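Local atomic coordinates of aldehyde reductase YahK (Escherichia coli, PDB entry 1UUF), a protein that catalyses the NADPH-dependent reduction of a wide range of aldehydes to the corresponding alcohols, as a zinc-containing member of the alcohol dehydrogenase family. Residues V50-A55 and D102-G107; V173-C178 and A334-I339; I211-A216 and D325-H330. All coordinates share one frame; numbering follows the deposited sequence.

Interaction 1: residues V50-A55 and D102-G107; sequences VKIEIA and DLVGVG
Ile52 and Val104 are the residues whose CA atoms come nearest across this contact, 7.8 Å apart, and no hydrogen bond links segment 50-55 to segment 102-107: the two backbones face each other through their side chains. Ile52 does all the reaching on its side. Its CG1 branch lies anti to the carbonyl carbon (chi1 -57°), and a nearly extended chi2 of 169° carries CD1 outward until it meets two methyls of the facing strand. CD1 of Ile52 is 3.7 Å from CG2 of Val104 and equally 3.7 Å from CG2 of Val106. The two valines are alternate residues of one strand, and the intervening Gly105 would direct a CB the other way, so they turn to the same side and receive the isoleucine tip together. Val104 CG2 also meets the inner part of the side chain, crossing it obliquely, 3.8 Å from Ile52 CG1 and 3.9 Å from Ile52 CG2, so this one methyl touches every branch of its partner.

Both strands belong to the curled sheet of the GroES-like catalytic domain. Strand 84-91 pairs antiparallel with each of them, and the curvature of the sheet probably lets these two strands, which share 84-91 as a neighbour, bring their side chains together. Val88, on that middle strand, touches Val104, while Ile153 and Val155 of strand 152-156 pack on Ile52 and Val106 respectively, making an aliphatic core. An alanine in place of Ile52 would probably leave the CG2 methyls of Val104 and Val106 without their common partner and open a gap between the strands. Val106 carries this packing towards the catalytic zinc site, its side chain being about 6 Å from that of His82.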
ATOM      1  N   VAL A  50     -25.343 -15.622  24.100  1.00 15.17           N
ATOM      2  CA  VAL A  50     -26.310 -16.250  23.210  1.00 13.79           C
ATOM      3  C   VAL A  50     -25.861 -17.698  23.044  1.00 14.32           C
ATOM      4  O   VAL A  50     -24.716 -17.956  22.653  1.00 14.12           O
ATOM      5  CB  VAL A  50     -26.319 -15.579  21.812  1.00 13.15           C
ATOM      6  CG1 VAL A  50     -27.345 -16.260  20.909  1.00 13.54           C
ATOM      7  CG2 VAL A  50     -26.621 -14.096  21.944  1.00 15.37           C
ATOM      8  N   LYS A  51     -26.746 -18.638  23.365  1.00 15.00           N
ATOM      9  CA  LYS A  51     -26.444 -20.060  23.230  1.00 15.14           C
ATOM     10  C   LYS A  51     -26.974 -20.480  21.868  1.00 15.00           C
ATOM     11  O   LYS A  51     -28.164 -20.348  21.596  1.00 16.71           O
ATOM     12  CB  LYS A  51     -27.132 -20.863  24.332  1.00 18.79           C
ATOM     13  CG  LYS A  51     -26.902 -22.361  24.240  1.00 19.63           C
ATOM     14  CD  LYS A  51     -27.611 -23.080  25.379  1.00 21.55           C
ATOM     15  CE  LYS A  51     -27.393 -24.576  25.306  1.00 25.81           C
ATOM     16  NZ  LYS A  51     -28.035 -25.267  26.457  1.00 26.49           N
ATOM     17  N   ILE A  52     -26.086 -21.003  21.030  1.00 14.28           N
ATOM     18  CA  ILE A  52     -26.431 -21.383  19.665  1.00 13.69           C
ATOM     19  C   ILE A  52     -26.292 -22.862  19.339  1.00 14.02           C
ATOM     20  O   ILE A  52     -25.265 -23.476  19.630  1.00 15.02           O
ATOM     21  CB  ILE A  52     -25.534 -20.602  18.677  1.00 12.86           C
ATOM     22  CG1 ILE A  52     -25.690 -19.100  18.919  1.00 11.88           C
ATOM     23  CG2 ILE A  52     -25.881 -20.962  17.239  1.00 14.23           C
ATOM     24  CD1 ILE A  52     -24.661 -18.259  18.192  1.00 14.45           C
ATOM     25  N   GLU A  53     -27.331 -23.425  18.725  1.00 15.52           N
ATOM     26  CA  GLU A  53     -27.316 -24.816  18.291  1.00 15.35           C
ATOM     27  C   GLU A  53     -26.787 -24.709  16.864  1.00 14.97           C
ATOM     28  O   GLU A  53     -27.477 -24.205  15.976  1.00 15.25           O
ATOM     29  CB  GLU A  53     -28.732 -25.391  18.282  1.00 19.31           C
ATOM     30  CG  GLU A  53     -28.809 -26.875  17.968  1.00 24.38           C
ATOM     31  CD  GLU A  53     -28.185 -27.735  19.053  1.00 27.58           C
ATOM     32  OE1 GLU A  53     -28.452 -27.474  20.245  1.00 29.12           O
ATOM     33  OE2 GLU A  53     -27.436 -28.676  18.716  1.00 30.91           O
ATOM     34  N   ILE A  54     -25.557 -25.159  16.650  1.00 14.60           N
ATOM     35  CA  ILE A  54     -24.938 -25.063  15.333  1.00 12.45           C
ATOM     36  C   ILE A  54     -25.532 -26.008  14.298  1.00 13.48           C
ATOM     37  O   ILE A  54     -25.608 -27.220  14.507  1.00 14.20           O
ATOM     38  CB  ILE A  54     -23.417 -25.297  15.432  1.00 12.76           C
ATOM     39  CG1 ILE A  54     -22.804 -24.278  16.397  1.00 10.05           C
ATOM     40  CG2 ILE A  54     -22.773 -25.157  14.059  1.00 11.61           C
ATOM     41  CD1 ILE A  54     -21.301 -24.414  16.566  1.00 12.90           C
ATOM     42  N   ALA A  55     -25.956 -25.440  13.173  1.00 12.44           N
ATOM     43  CA  ALA A  55     -26.538 -26.235  12.103  1.00 11.78           C
ATOM     44  C   ALA A  55     -25.471 -26.600  11.083  1.00 11.42           C
ATOM     45  O   ALA A  55     -25.367 -27.755  10.669  1.00 10.86           O
ATOM     46  CB  ALA A  55     -27.669 -25.462  11.429  1.00 12.40           C
ATOM     47  N   ASP A 102     -34.150 -17.462  16.646  1.00 17.07           N
ATOM     48  CA  ASP A 102     -33.465 -16.651  15.642  1.00 16.47           C
ATOM     49  C   ASP A 102     -32.379 -17.419  14.897  1.00 15.75           C
ATOM     50  O   ASP A 102     -31.701 -18.270  15.471  1.00 14.75           O
ATOM     51  CB  ASP A 102     -32.806 -15.429  16.283  1.00 16.18           C
ATOM     52  CG  ASP A 102     -33.804 -14.389  16.741  1.00 18.34           C
ATOM     53  OD1 ASP A 102     -35.000 -14.499  16.394  1.00 17.43           O
ATOM     54  OD2 ASP A 102     -33.379 -13.446  17.444  1.00 19.28           O
ATOM     55  N   LEU A 103     -32.227 -17.111  13.612  1.00 14.54           N
ATOM     56  CA  LEU A 103     -31.181 -17.716  12.796  1.00 13.61           C
ATOM     57  C   LEU A 103     -30.002 -16.772  12.978  1.00 12.21           C
ATOM     58  O   LEU A 103     -30.119 -15.567  12.736  1.00 11.44           O
ATOM     59  CB  LEU A 103     -31.592 -17.772  11.323  1.00 14.40           C
ATOM     60  CG  LEU A 103     -32.761 -18.704  10.992  1.00 16.87           C
ATOM     61  CD1 LEU A 103     -33.032 -18.679   9.495  1.00 18.57           C
ATOM     62  CD2 LEU A 103     -32.427 -20.118  11.445  1.00 20.16           C
ATOM     63  N   VAL A 104     -28.872 -17.311  13.420  1.00 12.58           N
ATOM     64  CA  VAL A 104     -27.696 -16.486  13.674  1.00 10.56           C
ATOM     65  C   VAL A 104     -26.404 -17.065  13.131  1.00 10.19           C
ATOM     66  O   VAL A 104     -26.338 -18.228  12.741  1.00 10.74           O
ATOM     67  CB  VAL A 104     -27.497 -16.271  15.183  1.00 11.20           C
ATOM     68  CG1 VAL A 104     -28.606 -15.387  15.742  1.00 10.39           C
ATOM     69  CG2 VAL A 104     -27.486 -17.621  15.893  1.00 11.84           C
ATOM     70  N   GLY A 105     -25.371 -16.232  13.124  1.00 10.77           N
ATOM     71  CA  GLY A 105     -24.078 -16.672  12.646  1.00 10.32           C
ATOM     72  C   GLY A 105     -22.965 -16.150  13.531  1.00 10.48           C
ATOM     73  O   GLY A 105     -23.143 -15.176  14.266  1.00 10.78           O
ATOM     74  N   VAL A 106     -21.821 -16.826  13.470  1.00  9.48           N
ATOM     75  CA  VAL A 106     -20.639 -16.442  14.227  1.00  9.75           C
ATOM     76  C   VAL A 106     -19.464 -16.604  13.276  1.00  9.59           C
ATOM     77  O   VAL A 106     -19.378 -17.603  12.556  1.00  9.64           O
ATOM     78  CB  VAL A 106     -20.418 -17.349  15.448  1.00 10.04           C
ATOM     79  CG1 VAL A 106     -19.135 -16.945  16.171  1.00  8.31           C
ATOM     80  CG2 VAL A 106     -21.606 -17.243  16.392  1.00 10.69           C
ATOM     81  N   GLY A 107     -18.577 -15.617  13.269  1.00  9.29           N
ATOM     82  CA  GLY A 107     -17.412 -15.662  12.401  1.00 10.27           C
ATOM     83  C   GLY A 107     -16.137 -16.018  13.144  1.00 10.25           C
ATOM     84  O   GLY A 107     -16.130 -16.911  13.998  1.00  9.00           O
TER

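Interaction 2: residues V173-C178 and A334-I339; sequences VAPLLC and ADIEMI. With ZN (zinc ion), chain C.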
ATOM      1  N   VAL A 173     -25.036 -20.096   3.499  1.00 10.65           N
ATOM      2  CA  VAL A 173     -24.722 -18.810   4.115  1.00 10.90           C
ATOM      3  C   VAL A 173     -23.474 -18.924   5.000  1.00 11.90           C
ATOM      4  O   VAL A 173     -22.727 -17.960   5.176  1.00 10.87           O
ATOM      5  CB  VAL A 173     -25.909 -18.322   4.986  1.00 12.04           C
ATOM      6  CG1 VAL A 173     -25.498 -17.118   5.821  1.00 11.71           C
ATOM      7  CG2 VAL A 173     -27.089 -17.970   4.092  1.00  9.89           C
ATOM      8  N   ALA A 174     -23.248 -20.118   5.539  1.00 11.05           N
ATOM      9  CA  ALA A 174     -22.127 -20.361   6.437  1.00 10.20           C
ATOM     10  C   ALA A 174     -20.781 -19.750   6.026  1.00  9.54           C
ATOM     11  O   ALA A 174     -20.180 -19.007   6.798  1.00  9.17           O
ATOM     12  CB  ALA A 174     -21.976 -21.866   6.678  1.00  9.84           C
ATOM     13  N   PRO A 175     -20.298 -20.037   4.802  1.00 11.43           N
ATOM     14  CA  PRO A 175     -19.011 -19.482   4.362  1.00 10.31           C
ATOM     15  C   PRO A 175     -18.928 -17.952   4.345  1.00 11.62           C
ATOM     16  O   PRO A 175     -17.838 -17.382   4.321  1.00 11.43           O
ATOM     17  CB  PRO A 175     -18.832 -20.087   2.967  1.00 12.37           C
ATOM     18  CG  PRO A 175     -19.599 -21.380   3.053  1.00 10.67           C
ATOM     19  CD  PRO A 175     -20.851 -20.937   3.776  1.00 10.37           C
ATOM     20  N   LEU A 176     -20.072 -17.281   4.353  1.00 11.85           N
ATOM     21  CA  LEU A 176     -20.065 -15.826   4.344  1.00  9.91           C
ATOM     22  C   LEU A 176     -19.415 -15.286   5.616  1.00 10.96           C
ATOM     23  O   LEU A 176     -18.812 -14.216   5.603  1.00 10.89           O
ATOM     24  CB  LEU A 176     -21.494 -15.285   4.232  1.00 12.08           C
ATOM     25  CG  LEU A 176     -22.263 -15.610   2.946  1.00 10.91           C
ATOM     26  CD1 LEU A 176     -23.623 -14.920   2.978  1.00 10.17           C
ATOM     27  CD2 LEU A 176     -21.471 -15.142   1.742  1.00 12.18           C
ATOM     28  N   LEU A 177     -19.525 -16.040   6.707  1.00  9.29           N
ATOM     29  CA  LEU A 177     -18.974 -15.614   7.993  1.00 10.36           C
ATOM     30  C   LEU A 177     -17.459 -15.408   8.046  1.00 11.72           C
ATOM     31  O   LEU A 177     -16.945 -14.801   8.990  1.00 10.50           O
ATOM     32  CB  LEU A 177     -19.435 -16.571   9.094  1.00  9.35           C
ATOM     33  CG  LEU A 177     -20.875 -16.337   9.589  1.00 10.50           C
ATOM     34  CD1 LEU A 177     -20.986 -14.944  10.206  1.00 13.43           C
ATOM     35  CD2 LEU A 177     -21.868 -16.483   8.444  1.00  9.80           C
ATOM     36  N   CYS A 178     -16.737 -15.929   7.059  1.00  9.64           N
ATOM     37  CA  CYS A 178     -15.295 -15.697   6.994  1.00 11.82           C
ATOM     38  C   CYS A 178     -14.890 -15.411   5.557  1.00 11.75           C
ATOM     39  O   CYS A 178     -14.469 -14.301   5.241  1.00 11.74           O
ATOM     40  CB  CYS A 178     -14.469 -16.870   7.518  1.00 11.71           C
ATOM     41  SG  CYS A 178     -12.681 -16.453   7.435  1.00 14.32           S
ATOM     42  N   ALA A 334     -22.812 -18.793  -0.809  1.00 11.70           N
ATOM     43  CA  ALA A 334     -21.618 -19.464  -1.304  1.00 12.65           C
ATOM     44  C   ALA A 334     -22.030 -20.729  -2.046  1.00 14.08           C
ATOM     45  O   ALA A 334     -23.112 -21.264  -1.807  1.00 15.15           O
ATOM     46  CB  ALA A 334     -20.705 -19.831  -0.137  1.00 12.98           C
ATOM     47  N   ASP A 335     -21.180 -21.189  -2.962  1.00 14.13           N
ATOM     48  CA  ASP A 335     -21.443 -22.430  -3.689  1.00 15.67           C
ATOM     49  C   ASP A 335     -20.755 -23.461  -2.807  1.00 14.62           C
ATOM     50  O   ASP A 335     -19.543 -23.403  -2.612  1.00 14.75           O
ATOM     51  CB  ASP A 335     -20.808 -22.401  -5.078  1.00 17.85           C
ATOM     52  CG  ASP A 335     -21.356 -21.282  -5.940  1.00 19.80           C
ATOM     53  OD1 ASP A 335     -22.556 -20.967  -5.811  1.00 23.54           O
ATOM     54  OD2 ASP A 335     -20.592 -20.726  -6.754  1.00 21.91           O
ATOM     55  N   ILE A 336     -21.524 -24.409  -2.287  1.00 14.08           N
ATOM     56  CA  ILE A 336     -20.962 -25.370  -1.351  1.00 13.82           C
ATOM     57  C   ILE A 336     -21.137 -26.843  -1.660  1.00 15.05           C
ATOM     58  O   ILE A 336     -21.905 -27.234  -2.538  1.00 14.58           O
ATOM     59  CB  ILE A 336     -21.565 -25.147   0.049  1.00 14.13           C
ATOM     60  CG1 ILE A 336     -23.045 -25.557   0.041  1.00 15.50           C
ATOM     61  CG2 ILE A 336     -21.464 -23.677   0.438  1.00 13.57           C
ATOM     62  CD1 ILE A 336     -23.714 -25.518   1.403  1.00 15.51           C
ATOM     63  N   GLU A 337     -20.397 -27.654  -0.909  1.00 13.97           N
ATOM     64  CA  GLU A 337     -20.484 -29.100  -0.994  1.00 15.09           C
ATOM     65  C   GLU A 337     -20.619 -29.535   0.453  1.00 15.14           C
ATOM     66  O   GLU A 337     -19.692 -29.375   1.249  1.00 14.26           O
ATOM     67  CB  GLU A 337     -19.232 -29.731  -1.595  1.00 16.62           C
ATOM     68  CG  GLU A 337     -19.393 -31.238  -1.762  1.00 18.93           C
ATOM     69  CD  GLU A 337     -18.233 -31.889  -2.470  1.00 19.71           C
ATOM     70  OE1 GLU A 337     -17.664 -31.253  -3.383  1.00 20.45           O
ATOM     71  OE2 GLU A 337     -17.904 -33.047  -2.125  1.00 21.25           O
ATOM     72  N   MET A 338     -21.786 -30.068   0.795  1.00 14.80           N
ATOM     73  CA  MET A 338     -22.053 -30.502   2.158  1.00 16.30           C
ATOM     74  C   MET A 338     -21.345 -31.814   2.475  1.00 15.43           C
ATOM     75  O   MET A 338     -21.326 -32.733   1.656  1.00 14.94           O
ATOM     76  CB  MET A 338     -23.560 -30.659   2.356  1.00 19.61           C
ATOM     77  CG  MET A 338     -23.991 -30.738   3.805  1.00 26.80           C
ATOM     78  SD  MET A 338     -25.783 -30.696   3.955  1.00 35.71           S
ATOM     79  CE  MET A 338     -26.097 -28.949   3.743  1.00 34.38           C
ATOM     80  N   ILE A 339     -20.752 -31.896   3.663  1.00 13.04           N
ATOM     81  CA  ILE A 339     -20.051 -33.109   4.074  1.00 13.89           C
ATOM     82  C   ILE A 339     -20.421 -33.484   5.501  1.00 14.54           C
ATOM     83  O   ILE A 339     -21.006 -32.684   6.231  1.00 13.04           O
ATOM     84  CB  ILE A 339     -18.508 -32.934   4.007  1.00 14.03           C
ATOM     85  CG1 ILE A 339     -18.061 -31.818   4.954  1.00 13.94           C
ATOM     86  CG2 ILE A 339     -18.076 -32.622   2.581  1.00 14.46           C
ATOM     87  CD1 ILE A 339     -16.550 -31.632   5.010  1.00 14.73           C
TER
HETATM   88 ZN    ZN C 402     -11.380 -18.378   8.028  1.00 18.13          ZN
HETATM   89  O   HOH W   1      -9.428 -17.211   8.308  1.00 12.96           O
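Pro175 and Ala334 meet just ahead of the catalytic zinc ligand Cys178, where helix 176-189 of this two-domain, zinc-containing dehydrogenase starts out beside the segment leading into strand 336-339 of the catalytic-domain sheet. The contact across the two segments is wholly apolar. CB of Ala334 lies against the proline ring, 3.6 Å from Pro175 CB and 3.7 Å from Pro175 CG, with the CD atom a little farther off. Pro175 CG also reaches CG2 of Ile336 at 3.9 Å, the two side chains crossing at about a right angle. Chi1 of Ile336 (69°) sets this methyl anti to the carbonyl carbon and hence towards the ring. Val361 of strand 359-363 touches both Pro175 and Ile336, so the proline is packed by two neighbouring strands of the sheet.

Backbone hydrogen bonds wind 173-178 into its turn. Leu176 N donates to Val173 O at 2.9 Å, and Leu177 N and Cys178 N repeat the same three-residue step, winding the chain into the start of the helix, with the proline ring on its outside facing Ala334. Ala334 is itself tied by a backbone hydrogen bond to Ala172, just ahead of that segment.

Metal coordination belongs to the helix side. Cys178 holds its sulfur anti to the backbone N (chi1 -178°), facing away from the sheet-side partners, and shares the ion with Cys60 and His82. Its SG binds the zinc at 2.4 Å, while a water oxygen completes the four ligands at 2.3 Å from the zinc.

Interaction 3: residues I211-A216 and D325-H330; sequences IKLAHA and DFCAEH
Phe326 reaches across to Ala216, the last residue of helix 205-216, and does so with the rim of its ring. With CG anti to the backbone N (chi1 176°), the ring stands out from helix 317-330, and its CE2 comes within 3.9 Å of Ala216 CB. The neighbouring ring atom, CZ, is 3.9 Å from Ala216 O, which lies at the ring edge near its plane; there the slightly positive C-H rim would probably suit the carbonyl oxygen. Arg188 adds a cation-pi interaction with the same ring.

One residue on, Cys327 takes the more deeply buried part of the contact. Its SG is 3.9 Å from CD2 of Leu213, a plain van der Waals touch between a thiol and a methyl. The leucine leaves its helix with CG anti to the carbonyl carbon, and a chi2 of 174° extends CD1 along the chain, so it is the side branch, CD2, that turns to the sulfur. Both helices belong to the Rossmann-type cofactor domain: 205-216 follows strand 197-201 in the beta-alpha-beta order of that fold, and 317-330 comes after 308-311, the outermost strand of the parallel sheet within this chain. Helix 176-189 packs against both, with Tyr184 and Leu187 on Leu213 and Leu176 on Cys327.

At His330 the backbones are closer than at Cys327, its CA lying 7.7 Å from that of Ala216. The imidazole turns back on its own helix: His330 CD2 lies 3.4 Å above one face of the Phe326 ring, displaced towards its rim, one turn along from the phenylalanine.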
ATOM      1  N   ILE A 211     -15.549 -12.683  -6.441  1.00 11.08           N
ATOM      2  CA  ILE A 211     -16.179 -12.450  -7.735  1.00 10.48           C
ATOM      3  C   ILE A 211     -17.673 -12.181  -7.548  1.00 10.68           C
ATOM      4  O   ILE A 211     -18.208 -11.207  -8.074  1.00 10.63           O
ATOM      5  CB  ILE A 211     -15.972 -13.662  -8.664  1.00 10.87           C
ATOM      6  CG1 ILE A 211     -14.475 -13.832  -8.942  1.00 12.59           C
ATOM      7  CG2 ILE A 211     -16.739 -13.468  -9.968  1.00 11.26           C
ATOM      8  CD1 ILE A 211     -14.125 -15.086  -9.721  1.00 14.32           C
ATOM      9  N   LYS A 212     -18.342 -13.048  -6.794  1.00 10.51           N
ATOM     10  CA  LYS A 212     -19.769 -12.885  -6.534  1.00 11.83           C
ATOM     11  C   LYS A 212     -20.078 -11.512  -5.945  1.00 11.71           C
ATOM     12  O   LYS A 212     -20.999 -10.816  -6.389  1.00 10.85           O
ATOM     13  CB  LYS A 212     -20.259 -13.941  -5.539  1.00 13.95           C
ATOM     14  CG  LYS A 212     -20.454 -15.338  -6.091  1.00 17.06           C
ATOM     15  CD  LYS A 212     -20.729 -16.296  -4.931  1.00 19.14           C
ATOM     16  CE  LYS A 212     -21.116 -17.691  -5.391  1.00 22.31           C
ATOM     17  NZ  LYS A 212     -22.569 -17.786  -5.712  1.00 23.95           N
ATOM     18  N   LEU A 213     -19.310 -11.125  -4.934  1.00 11.51           N
ATOM     19  CA  LEU A 213     -19.543  -9.854  -4.262  1.00 11.68           C
ATOM     20  C   LEU A 213     -19.170  -8.630  -5.088  1.00 11.13           C
ATOM     21  O   LEU A 213     -19.911  -7.649  -5.106  1.00 12.23           O
ATOM     22  CB  LEU A 213     -18.805  -9.835  -2.921  1.00 11.11           C
ATOM     23  CG  LEU A 213     -19.283 -10.903  -1.929  1.00 10.29           C
ATOM     24  CD1 LEU A 213     -18.381 -10.894  -0.701  1.00 10.09           C
ATOM     25  CD2 LEU A 213     -20.725 -10.640  -1.527  1.00 12.47           C
ATOM     26  N   ALA A 214     -18.028  -8.677  -5.765  1.00 11.76           N
ATOM     27  CA  ALA A 214     -17.606  -7.543  -6.584  1.00 11.84           C
ATOM     28  C   ALA A 214     -18.642  -7.325  -7.682  1.00 12.23           C
ATOM     29  O   ALA A 214     -18.956  -6.188  -8.040  1.00 11.78           O
ATOM     30  CB  ALA A 214     -16.236  -7.811  -7.199  1.00 11.28           C
ATOM     31  N   HIS A 215     -19.167  -8.423  -8.216  1.00 11.58           N
ATOM     32  CA  HIS A 215     -20.175  -8.344  -9.266  1.00 14.02           C
ATOM     33  C   HIS A 215     -21.455  -7.725  -8.718  1.00 13.90           C
ATOM     34  O   HIS A 215     -22.053  -6.847  -9.345  1.00 12.45           O
ATOM     35  CB  HIS A 215     -20.477  -9.742  -9.818  1.00 15.73           C
ATOM     36  CG  HIS A 215     -21.629  -9.774 -10.774  1.00 19.99           C
ATOM     37  ND1 HIS A 215     -21.609  -9.115 -11.985  1.00 20.39           N
ATOM     38  CD2 HIS A 215     -22.845 -10.362 -10.686  1.00 21.69           C
ATOM     39  CE1 HIS A 215     -22.764  -9.296 -12.601  1.00 21.67           C
ATOM     40  NE2 HIS A 215     -23.532 -10.049 -11.834  1.00 22.67           N
ATOM     41  N   ALA A 216     -21.871  -8.183  -7.538  1.00 13.64           N
ATOM     42  CA  ALA A 216     -23.088  -7.682  -6.911  1.00 13.37           C
ATOM     43  C   ALA A 216     -22.977  -6.205  -6.550  1.00 14.30           C
ATOM     44  O   ALA A 216     -23.979  -5.489  -6.523  1.00 13.63           O
ATOM     45  CB  ALA A 216     -23.408  -8.504  -5.674  1.00 14.20           C
ATOM     46  N   ASP A 325     -26.784  -8.720   5.536  1.00 12.92           N
ATOM     47  CA  ASP A 325     -28.028  -8.078   5.112  1.00 14.15           C
ATOM     48  C   ASP A 325     -28.012  -7.882   3.596  1.00 13.76           C
ATOM     49  O   ASP A 325     -28.997  -8.164   2.908  1.00 13.46           O
ATOM     50  CB  ASP A 325     -28.199  -6.722   5.801  1.00 15.08           C
ATOM     51  CG  ASP A 325     -28.344  -6.840   7.310  1.00 19.41           C
ATOM     52  OD1 ASP A 325     -28.635  -7.952   7.805  1.00 19.22           O
ATOM     53  OD2 ASP A 325     -28.181  -5.809   7.999  1.00 20.08           O
ATOM     54  N   PHE A 326     -26.885  -7.390   3.095  1.00 12.90           N
ATOM     55  CA  PHE A 326     -26.679  -7.155   1.666  1.00 12.66           C
ATOM     56  C   PHE A 326     -26.857  -8.465   0.895  1.00 13.18           C
ATOM     57  O   PHE A 326     -27.554  -8.516  -0.117  1.00 13.90           O
ATOM     58  CB  PHE A 326     -25.262  -6.603   1.448  1.00 12.44           C
ATOM     59  CG  PHE A 326     -24.888  -6.400   0.005  1.00 13.89           C
ATOM     60  CD1 PHE A 326     -25.287  -5.257  -0.681  1.00 15.92           C
ATOM     61  CD2 PHE A 326     -24.109  -7.341  -0.658  1.00 14.80           C
ATOM     62  CE1 PHE A 326     -24.906  -5.054  -2.011  1.00 17.48           C
ATOM     63  CE2 PHE A 326     -23.724  -7.149  -1.984  1.00 15.81           C
ATOM     64  CZ  PHE A 326     -24.124  -6.003  -2.661  1.00 16.45           C
ATOM     65  N   CYS A 327     -26.224  -9.531   1.378  1.00 11.76           N
ATOM     66  CA  CYS A 327     -26.330 -10.822   0.719  1.00 11.90           C
ATOM     67  C   CYS A 327     -27.751 -11.373   0.777  1.00 10.82           C
ATOM     68  O   CYS A 327     -28.212 -12.012  -0.167  1.00 12.52           O
ATOM     69  CB  CYS A 327     -25.353 -11.822   1.346  1.00  9.54           C
ATOM     70  SG  CYS A 327     -23.616 -11.465   0.951  1.00 13.95           S
ATOM     71  N   ALA A 328     -28.451 -11.121   1.877  1.00 11.94           N
ATOM     72  CA  ALA A 328     -29.821 -11.615   2.000  1.00 12.55           C
ATOM     73  C   ALA A 328     -30.715 -10.907   0.988  1.00 15.21           C
ATOM     74  O   ALA A 328     -31.524 -11.539   0.305  1.00 15.72           O
ATOM     75  CB  ALA A 328     -30.348 -11.382   3.415  1.00 12.80           C
ATOM     76  N   GLU A 329     -30.564  -9.593   0.883  1.00 17.59           N
ATOM     77  CA  GLU A 329     -31.385  -8.825  -0.045  1.00 19.74           C
ATOM     78  C   GLU A 329     -31.082  -9.140  -1.503  1.00 19.19           C
ATOM     79  O   GLU A 329     -31.964  -9.035  -2.354  1.00 19.04           O
ATOM     80  CB  GLU A 329     -31.226  -7.321   0.209  1.00 23.45           C
ATOM     81  CG  GLU A 329     -29.808  -6.800   0.130  1.00 31.46           C
ATOM     82  CD  GLU A 329     -29.742  -5.287   0.256  1.00 35.31           C
ATOM     83  OE1 GLU A 329     -30.288  -4.746   1.240  1.00 39.33           O
ATOM     84  OE2 GLU A 329     -29.142  -4.640  -0.629  1.00 38.50           O
ATOM     85  N   HIS A 330     -29.846  -9.537  -1.788  1.00 17.66           N
ATOM     86  CA  HIS A 330     -29.445  -9.857  -3.154  1.00 18.83           C
ATOM     87  C   HIS A 330     -29.434 -11.347  -3.480  1.00 18.72           C
ATOM     88  O   HIS A 330     -29.113 -11.735  -4.603  1.00 19.18           O
ATOM     89  CB  HIS A 330     -28.067  -9.257  -3.438  1.00 21.45           C
ATOM     90  CG  HIS A 330     -28.068  -7.762  -3.508  1.00 23.70           C
ATOM     91  ND1 HIS A 330     -28.492  -7.070  -4.622  1.00 27.22           N
ATOM     92  CD2 HIS A 330     -27.735  -6.826  -2.589  1.00 24.49           C
ATOM     93  CE1 HIS A 330     -28.420  -5.772  -4.386  1.00 26.37           C
ATOM     94  NE2 HIS A 330     -27.964  -5.597  -3.160  1.00 26.28           N
TER

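How the interactions relate
Interaction 2 stands between the other two and touches both. Leu177 bridges it to interaction 1, with its CG 3.6 Å from Val106 O, bringing the curled sheet up against the start of helix 176-189. Towards interaction 3, Leu176 CD1 packs 3.9 Å from Cys327 CB, and Asp335 OD1 makes a salt bridge with Lys212 NZ at 3.2 Å, tying the approach to strand 336-339 to the cofactor domain. Interactions 1 and 3 do not touch; their nearest atoms are about 9 Å apart. The catalytic zinc is bound within interaction 2, about 11 Å from the side chain of Val106 and about 13 Å from that of Leu213.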